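Local coordinates for protein putative dehydrogenase (Amycolatopsis orientalis, PDB 5A9T) that reduces imines to amines stereoselectively, as an NADPH-dependent imine reductase of the HIBADH-related family, at residues G115-A120 with A141-E146. Numbering follows the deposited sequence.
Sequences GYLDGA and AEVFEE
L117 of strand 115-121 meets V143 and F144 on the first turn of helix 141-152, a worked example of how a helix packs on one face of the Rossmann-type NADP-binding domain. The segment axes run nearly perpendicular, at 80° and 7.7 Å apart, and no hydrogen bond spans them, so the joint is apolar.

Polar bonds gather on the opposite face of the strand, where Y116 points away from the helix and packs under helix 99-111. Its OH donates to D118 OD1 at 2.6 Å, the oxygen accepting with its anti lone pair, and also bonds N93; S96 holds the same carboxylate oxygen.

On the helix side, V143 sets its two methyls along the strand. CG1, anti to its own backbone N (chi1 168°), rests on L117 CB at 4.0 Å, while CG2 reaches the backbone near the strand's start, 4.1 Å from G115 CA. That close approach is possible because G115 carries no side chain; a CB there would come too close to CG2. The next residue, F144, also meets H159 of strand 156-161, the ring planes about 35° apart, and touches P157. Toward the strand it presents its ring edge: the leucine's CD2 methyl lies near the phenyl plane, 4.1 Å from F144 CD1.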
# COMPACT_ATOMS: atom_id res chain seq x y z
N GLY A 115 -36.06 6.45 10.28
CA GLY A 115 -34.85 5.62 10.53
C GLY A 115 -33.73 6.12 9.66
O GLY A 115 -33.98 6.75 8.61
N TYR A 116 -32.51 5.85 10.10
CA TYR A 116 -31.40 6.44 9.41
C TYR A 116 -30.21 5.52 9.34
O TYR A 116 -29.82 4.99 10.39
CB TYR A 116 -30.98 7.77 10.07
CG TYR A 116 -29.96 8.51 9.31
CD1 TYR A 116 -30.26 9.38 8.22
CD2 TYR A 116 -28.58 8.33 9.62
CE1 TYR A 116 -29.25 10.01 7.46
CE2 TYR A 116 -27.63 9.03 8.87
CZ TYR A 116 -27.88 9.80 7.88
OH TYR A 116 -27.01 10.52 7.06
N LEU A 117 -29.63 5.35 8.18
CA LEU A 117 -28.33 4.65 8.01
C LEU A 117 -27.51 5.53 7.08
O LEU A 117 -27.98 6.06 6.08
CB LEU A 117 -28.65 3.19 7.49
CG LEU A 117 -27.56 2.23 7.45
CD1 LEU A 117 -27.11 1.90 8.88
CD2 LEU A 117 -28.00 1.03 6.63
N ASP A 118 -26.20 5.68 7.40
CA ASP A 118 -25.29 6.44 6.57
C ASP A 118 -24.39 5.40 5.83
O ASP A 118 -24.03 4.36 6.42
CB ASP A 118 -24.42 7.36 7.45
CG ASP A 118 -23.95 8.56 6.68
OD1 ASP A 118 -24.70 9.56 6.32
OD2 ASP A 118 -22.75 8.52 6.19
N GLY A 119 -24.11 5.68 4.57
CA GLY A 119 -23.25 4.75 3.89
C GLY A 119 -22.24 5.43 3.02
O GLY A 119 -22.47 6.53 2.48
N ALA A 120 -21.14 4.72 2.82
CA ALA A 120 -20.05 5.19 1.98
C ALA A 120 -19.82 4.19 0.85
O ALA A 120 -19.57 2.99 1.09
CB ALA A 120 -18.76 5.36 2.81
N ALA A 141 -28.60 -0.42 13.57
CA ALA A 141 -28.48 -1.82 13.36
C ALA A 141 -29.81 -2.46 12.87
O ALA A 141 -29.81 -3.37 12.08
CB ALA A 141 -27.97 -2.56 14.56
N GLU A 142 -30.91 -1.93 13.38
CA GLU A 142 -32.24 -2.43 12.97
C GLU A 142 -32.55 -2.14 11.54
O GLU A 142 -33.04 -2.99 10.81
CB GLU A 142 -33.34 -1.79 13.86
CG GLU A 142 -33.31 -2.19 15.33
CD GLU A 142 -32.07 -1.72 16.09
OE1 GLU A 142 -31.58 -0.54 15.92
OE2 GLU A 142 -31.54 -2.62 16.73
N VAL A 143 -32.20 -0.92 11.11
CA VAL A 143 -32.38 -0.55 9.73
C VAL A 143 -31.53 -1.41 8.79
O VAL A 143 -31.91 -1.88 7.78
CB VAL A 143 -32.16 0.98 9.34
CG1 VAL A 143 -32.09 1.26 7.88
CG2 VAL A 143 -33.18 1.88 10.08
N PHE A 144 -30.26 -1.55 9.20
CA PHE A 144 -29.41 -2.40 8.47
C PHE A 144 -29.97 -3.85 8.32
O PHE A 144 -29.97 -4.37 7.23
CB PHE A 144 -27.94 -2.44 9.07
CG PHE A 144 -26.95 -3.24 8.29
CD1 PHE A 144 -26.30 -2.67 7.24
CD2 PHE A 144 -26.67 -4.53 8.64
CE1 PHE A 144 -25.37 -3.36 6.51
CE2 PHE A 144 -25.82 -5.28 7.86
CZ PHE A 144 -25.15 -4.69 6.80
N GLU A 145 -30.38 -4.42 9.45
CA GLU A 145 -30.98 -5.75 9.36
C GLU A 145 -32.22 -5.82 8.46
O GLU A 145 -32.38 -6.75 7.69
CB GLU A 145 -31.30 -6.31 10.76
CG GLU A 145 -30.03 -6.69 11.53
CD GLU A 145 -29.13 -7.70 10.75
OE1 GLU A 145 -29.66 -8.76 10.31
OE2 GLU A 145 -27.91 -7.43 10.50
N GLU A 146 -33.07 -4.80 8.53
CA GLU A 146 -34.25 -4.73 7.72
C GLU A 146 -34.00 -4.77 6.24
O GLU A 146 -34.66 -5.40 5.45
CB GLU A 146 -35.11 -3.50 8.15
CG GLU A 146 -36.48 -3.47 7.47
CD GLU A 146 -37.31 -2.32 7.95
OE1 GLU A 146 -36.88 -1.48 8.75
OE2 GLU A 146 -38.48 -2.19 7.45